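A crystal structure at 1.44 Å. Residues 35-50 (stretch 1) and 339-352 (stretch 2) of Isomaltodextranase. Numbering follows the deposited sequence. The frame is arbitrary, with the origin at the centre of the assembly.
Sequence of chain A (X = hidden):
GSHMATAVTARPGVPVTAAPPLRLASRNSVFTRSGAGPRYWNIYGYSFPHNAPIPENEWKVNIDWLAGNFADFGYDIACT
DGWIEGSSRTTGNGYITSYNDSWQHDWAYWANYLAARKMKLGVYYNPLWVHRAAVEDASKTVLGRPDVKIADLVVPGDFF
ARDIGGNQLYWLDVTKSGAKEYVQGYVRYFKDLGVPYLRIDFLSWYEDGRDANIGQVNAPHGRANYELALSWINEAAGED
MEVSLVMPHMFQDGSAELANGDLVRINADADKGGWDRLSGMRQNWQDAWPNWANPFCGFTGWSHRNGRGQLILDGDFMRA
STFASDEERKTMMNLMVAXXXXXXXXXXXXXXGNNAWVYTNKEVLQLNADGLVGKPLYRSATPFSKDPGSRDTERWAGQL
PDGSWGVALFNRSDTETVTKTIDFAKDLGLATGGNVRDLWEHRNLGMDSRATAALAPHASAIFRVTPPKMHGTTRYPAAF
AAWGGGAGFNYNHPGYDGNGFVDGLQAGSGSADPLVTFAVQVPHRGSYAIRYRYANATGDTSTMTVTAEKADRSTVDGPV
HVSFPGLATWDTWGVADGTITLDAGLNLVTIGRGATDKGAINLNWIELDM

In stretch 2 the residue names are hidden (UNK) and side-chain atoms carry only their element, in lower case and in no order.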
# COMPACT_ATOMS: atom_id res chain seq x y z
N GLY A 35 9.45 0.87 -0.35
CA GLY A 35 9.16 -0.56 -0.33
C GLY A 35 7.73 -0.90 -0.05
O GLY A 35 6.79 -0.15 -0.36
N ALA A 36 7.61 -2.05 0.61
CA ALA A 36 6.34 -2.66 0.92
C ALA A 36 5.82 -2.21 2.28
O ALA A 36 6.42 -1.38 2.98
CB ALA A 36 6.49 -4.17 0.89
N GLY A 37 4.65 -2.71 2.65
CA GLY A 37 4.05 -2.36 3.92
C GLY A 37 4.88 -2.81 5.12
O GLY A 37 5.76 -3.66 5.00
N PRO A 38 4.57 -2.26 6.27
CA PRO A 38 5.30 -2.59 7.49
C PRO A 38 4.87 -3.92 8.13
O PRO A 38 3.76 -4.41 7.90
CB PRO A 38 4.92 -1.45 8.42
CG PRO A 38 3.53 -1.10 8.02
CD PRO A 38 3.52 -1.26 6.53
N ARG A 39 5.74 -4.45 8.97
CA ARG A 39 5.49 -5.61 9.77
C ARG A 39 5.01 -5.15 11.11
O ARG A 39 5.69 -4.36 11.78
CB ARG A 39 6.77 -6.43 9.94
CG ARG A 39 7.33 -6.92 8.64
CD ARG A 39 8.62 -7.73 8.80
NE ARG A 39 9.30 -7.82 7.51
CZ ARG A 39 10.52 -8.34 7.30
NH1 ARG A 39 11.22 -8.90 8.29
NH2 ARG A 39 11.02 -8.28 6.09
N TYR A 40 3.89 -5.67 11.58
CA TYR A 40 3.37 -5.29 12.87
C TYR A 40 2.45 -6.32 13.48
O TYR A 40 2.10 -7.32 12.81
CB TYR A 40 2.72 -3.90 12.85
CG TYR A 40 1.39 -3.70 12.11
CD1 TYR A 40 1.35 -3.54 10.72
CD2 TYR A 40 0.19 -3.59 12.80
CE1 TYR A 40 0.15 -3.25 10.08
CE2 TYR A 40 -0.99 -3.32 12.15
CZ TYR A 40 -1.01 -3.15 10.79
OH TYR A 40 -2.21 -2.85 10.16
N TRP A 41 2.08 -6.10 14.74
CA TRP A 41 1.06 -6.85 15.43
C TRP A 41 -0.05 -5.93 15.83
O TRP A 41 0.19 -4.74 16.14
CB TRP A 41 1.62 -7.49 16.70
CG TRP A 41 0.64 -8.24 17.53
CD1 TRP A 41 0.22 -9.54 17.36
CD2 TRP A 41 -0.06 -7.75 18.68
NE1 TRP A 41 -0.70 -9.87 18.30
CE2 TRP A 41 -0.88 -8.80 19.15
CE3 TRP A 41 -0.06 -6.52 19.36
CZ2 TRP A 41 -1.71 -8.65 20.26
CZ3 TRP A 41 -0.87 -6.39 20.48
CH2 TRP A 41 -1.66 -7.46 20.92
N ASN A 42 -1.27 -6.43 15.80
CA ASN A 42 -2.44 -5.66 16.17
C ASN A 42 -3.32 -6.41 17.15
O ASN A 42 -3.42 -7.63 17.08
CB ASN A 42 -3.22 -5.29 14.89
CG ASN A 42 -4.40 -4.35 15.15
OD1 ASN A 42 -5.44 -4.74 15.64
ND2 ASN A 42 -4.24 -3.06 14.76
N ILE A 43 -3.97 -5.68 18.05
CA ILE A 43 -4.80 -6.24 19.10
C ILE A 43 -6.12 -6.86 18.61
O ILE A 43 -6.87 -7.37 19.41
CB ILE A 43 -5.17 -5.16 20.18
CG1 ILE A 43 -6.13 -4.10 19.61
CG2 ILE A 43 -3.92 -4.53 20.77
CD1 ILE A 43 -6.82 -3.23 20.64
N TYR A 44 -6.39 -6.84 17.31
CA TYR A 44 -7.69 -7.30 16.79
C TYR A 44 -8.00 -8.76 17.15
O TYR A 44 -9.15 -9.08 17.35
CB TYR A 44 -7.69 -7.13 15.29
CG TYR A 44 -8.98 -7.37 14.56
CD1 TYR A 44 -9.91 -6.35 14.38
CD2 TYR A 44 -9.28 -8.64 13.97
CE1 TYR A 44 -11.08 -6.55 13.67
CE2 TYR A 44 -10.43 -8.83 13.25
CZ TYR A 44 -11.32 -7.80 13.09
OH TYR A 44 -12.46 -8.00 12.35
N GLY A 45 -6.99 -9.62 17.25
CA GLY A 45 -7.21 -11.01 17.61
C GLY A 45 -7.76 -11.17 19.00
O GLY A 45 -8.43 -12.17 19.29
N TYR A 46 -7.48 -10.21 19.87
CA TYR A 46 -8.13 -10.14 21.17
C TYR A 46 -9.49 -9.46 21.05
O TYR A 46 -10.52 -10.01 21.45
CB TYR A 46 -7.28 -9.38 22.22
CG TYR A 46 -8.00 -9.37 23.56
CD1 TYR A 46 -9.01 -8.45 23.84
CD2 TYR A 46 -7.73 -10.35 24.52
CE1 TYR A 46 -9.71 -8.49 25.03
CE2 TYR A 46 -8.40 -10.36 25.72
CZ TYR A 46 -9.41 -9.46 25.97
OH TYR A 46 -10.11 -9.49 27.17
N SER A 47 -9.52 -8.24 20.52
CA SER A 47 -10.68 -7.41 20.70
C SER A 47 -11.86 -7.82 19.85
O SER A 47 -13.01 -7.64 20.26
CB SER A 47 -10.33 -5.92 20.46
OG SER A 47 -9.54 -5.43 21.53
N PHE A 48 -11.61 -8.32 18.64
CA PHE A 48 -12.71 -8.75 17.80
C PHE A 48 -13.52 -9.93 18.41
O PHE A 48 -14.74 -9.82 18.59
CB PHE A 48 -12.29 -9.00 16.33
CG PHE A 48 -13.42 -9.52 15.49
CD1 PHE A 48 -14.42 -8.68 15.04
CD2 PHE A 48 -13.54 -10.89 15.28
CE1 PHE A 48 -15.49 -9.17 14.32
CE2 PHE A 48 -14.63 -11.37 14.58
CZ PHE A 48 -15.58 -10.53 14.11
N PRO A 49 -12.86 -11.05 18.74
CA PRO A 49 -13.69 -12.12 19.33
C PRO A 49 -14.28 -11.76 20.71
O PRO A 49 -15.37 -12.25 21.05
CB PRO A 49 -12.76 -13.31 19.44
CG PRO A 49 -11.44 -12.89 18.97
CD PRO A 49 -11.47 -11.46 18.54
N HIS A 50 -13.59 -10.92 21.47
CA HIS A 50 -14.13 -10.46 22.77
C HIS A 50 -15.16 -9.36 22.63
O HIS A 50 -15.89 -9.06 23.58
CB HIS A 50 -13.01 -9.98 23.70
CG HIS A 50 -12.21 -11.09 24.29
ND1 HIS A 50 -11.06 -11.57 23.71
CD2 HIS A 50 -12.39 -11.83 25.41
CE1 HIS A 50 -10.56 -12.56 24.43
NE2 HIS A 50 -11.35 -12.73 25.48
N UNK A 339 1.57 -9.08 -2.68
CA UNK A 339 0.95 -7.81 -2.98
C UNK A 339 1.67 -6.60 -2.37
O UNK A 339 1.28 -5.45 -2.63
c UNK A 339 -0.50 -7.85 -2.52
N UNK A 340 2.74 -6.83 -1.61
CA UNK A 340 3.44 -5.73 -0.94
C UNK A 340 2.71 -5.16 0.24
O UNK A 340 3.02 -4.06 0.72
N UNK A 341 1.76 -5.90 0.78
CA UNK A 341 0.95 -5.42 1.87
C UNK A 341 1.72 -5.33 3.16
O UNK A 341 2.71 -6.03 3.36
c UNK A 341 -0.20 -6.42 2.08
o UNK A 341 -1.09 -6.11 3.14
N UNK A 342 1.23 -4.53 4.11
CA UNK A 342 1.63 -4.76 5.50
C UNK A 342 1.48 -6.23 5.90
O UNK A 342 0.57 -6.94 5.39
c UNK A 342 0.11 -3.57 4.03
c UNK A 342 0.62 -3.94 6.31
c UNK A 342 -0.54 -3.75 5.37
N UNK A 343 2.36 -6.67 6.79
CA UNK A 343 2.32 -8.02 7.34
C UNK A 343 1.91 -7.84 8.77
O UNK A 343 2.75 -7.56 9.64
c UNK A 343 3.69 -8.72 7.18
c UNK A 343 3.27 -9.42 4.77
c UNK A 343 4.22 -8.73 5.74
c UNK A 343 5.61 -9.35 5.69
N UNK A 344 0.61 -7.94 9.04
CA UNK A 344 -0.00 -7.60 10.30
C UNK A 344 -0.52 -8.85 10.99
O UNK A 344 -1.57 -9.40 10.61
c UNK A 344 -1.13 -6.61 10.06
N UNK A 345 0.22 -9.29 11.99
CA UNK A 345 -0.18 -10.45 12.79
C UNK A 345 -1.26 -10.03 13.77
O UNK A 345 -1.08 -9.03 14.47
c UNK A 345 1.00 -10.99 13.61
c UNK A 345 0.59 -12.19 14.46
c UNK A 345 2.16 -11.43 12.71
c UNK A 345 3.45 -11.69 13.45
N UNK A 346 -2.37 -10.77 13.82
CA UNK A 346 -3.40 -10.57 14.84
C UNK A 346 -3.55 -11.75 15.80
O UNK A 346 -4.28 -11.63 16.78
c UNK A 346 -4.74 -10.20 14.24
N UNK A 347 -2.90 -12.88 15.55
CA UNK A 347 -2.88 -13.92 16.58
C UNK A 347 -2.34 -13.33 17.88
O UNK A 347 -1.31 -12.65 17.87
o UNK A 347 -3.05 -16.78 14.98
o UNK A 347 -2.12 -15.16 13.79
c UNK A 347 -1.96 -15.07 16.17
c UNK A 347 -2.40 -15.72 14.88
N UNK A 348 -3.03 -13.62 18.97
CA UNK A 348 -2.52 -13.30 20.30
C UNK A 348 -1.60 -14.42 20.77
O UNK A 348 -1.49 -15.48 20.14
c UNK A 348 -4.75 -12.24 20.93
c UNK A 348 -3.66 -13.22 21.33
o UNK A 348 -4.22 -14.52 21.46
N UNK A 349 -0.96 -14.22 21.93
CA UNK A 349 -0.08 -15.23 22.53
C UNK A 349 -0.87 -16.50 22.83
O UNK A 349 -0.30 -17.60 22.80
c UNK A 349 -1.56 -12.97 26.35
o UNK A 349 -2.50 -13.72 28.41
c UNK A 349 -1.72 -13.97 27.29
c UNK A 349 -1.14 -15.21 27.10
c UNK A 349 -0.36 -15.43 25.98
c UNK A 349 0.65 -14.68 23.77
c UNK A 349 -0.80 -13.21 25.23
c UNK A 349 -0.20 -14.44 25.00
N UNK A 350 -2.16 -16.40 23.10
CA UNK A 350 -2.98 -17.60 23.34
C UNK A 350 -3.37 -18.31 22.06
O UNK A 350 -3.53 -19.53 22.06
c UNK A 350 -4.26 -17.30 24.10
n UNK A 350 -4.77 -14.73 26.62
o UNK A 350 -3.96 -14.53 24.52
c UNK A 350 -4.04 -16.72 25.48
c UNK A 350 -4.25 -15.23 25.50
N UNK A 351 -3.52 -17.57 20.97
CA UNK A 351 -4.01 -18.14 19.72
C UNK A 351 -2.92 -18.71 18.86
O UNK A 351 -3.19 -19.56 18.01
c UNK A 351 -4.73 -17.06 18.90
c UNK A 351 -6.52 -15.26 18.90
c UNK A 351 -6.04 -16.60 19.47
n UNK A 351 -7.82 -15.01 18.99
o UNK A 351 -5.72 -14.48 18.37
N UNK A 352 -1.70 -18.22 19.01
CA UNK A 352 -0.63 -18.53 18.07
C UNK A 352 -0.37 -20.05 17.96
O UNK A 352 -0.11 -20.56 16.86
c UNK A 352 0.69 -17.75 18.34
c UNK A 352 1.69 -17.87 17.18
c UNK A 352 1.21 -17.27 15.86
c UNK A 352 1.36 -18.20 19.63
O HOH W 1 -4.51 -9.62 18.68

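Position 339 carries a single side-chain carbon, out of reach of stretch 1; one carbon is the mark of alanine, Ala339. Position 340 has no side-chain atoms and a positive phi of 74°, which favours glycine; its O accepts from Gly37 N at 2.9 Å. Gly340 closes the preceding helix with a Schellman motif. At 341 one carbon bears one oxygen and points away from stretch 1. This is Ser341, whose OG donates to the O of position 342 at 2.9 Å.

Three carbons at 342 close a ring onto the backbone N, and CB packs 3.9 Å from Tyr40 CE1, at the ring edge: Pro342, with no N-H to give. Position 343 shows four carbons forked at the second, one tip carbon 4.2 Å from Arg39 CG: Leu343. Its apolar fork suits the aliphatic part of that side chain, while its N donates to Pro38 O (2.9 Å).

Position 344 again has one carbon, on the same side of the sheet as Tyr40, with CB 3.7 Å from the tyrosine ring centroid in a CH-pi contact. Ala344 is small enough to sit over that ring. At 345 four carbons fork at the first, one arm two carbons long; the short arm meets Trp41 CD1 at 3.9 Å. This is Ile345, a branched apolar side chain on the same face as Trp41, packing on its indole.

One carbon at 346, beside the helix start, lies with CB 4.4 Å from Tyr44 CB: Ala346. At 347 two carbons, the second carrying two oxygens, are a carboxylate: Asp347. The carboxylate bonds elsewhere, and the backbone O takes Trp41 NE1 at 2.9 Å. Position 348 has one carbon bearing an oxygen and a carbon, the latter 3.6 Å from Tyr46 N: Thr348. Its methyl suits the Gly45-Tyr46 backbone, and its OG1 accepts from the N of position 351 (3.2 Å).

A six-carbon ring with one oxygen marks 349 as Tyr349, without contact to stretch 1. At 350 three carbons, the third carrying one oxygen and one nitrogen, make no contact with stretch 1: Gln350. The same pattern at 351 puts its nitrogen 2.9 Å from Gly45 O: Gln351. Its amide works both ways: NE2 donates to that Gly45 O, and OE1 accepts from Thr348 N (2.9 Å). Position 352, out of reach, has four carbons forked at the first, one arm two carbons long: Ile352.

The contact is a parallel strand pairing. Tyr40 N donates to Leu343 O (2.9 Å), Ile345 N to Tyr40 O (2.8 Å) and Asn42 N to Ile345 O (2.9 Å). Beyond it, a water joins Asn42 O and Ala346 O, and Gly45, lacking a side chain, lets its CA come 3.1 Å from Ala346 O.

Stretch 2, residues 339-352: AGSPLAIADTYQQI
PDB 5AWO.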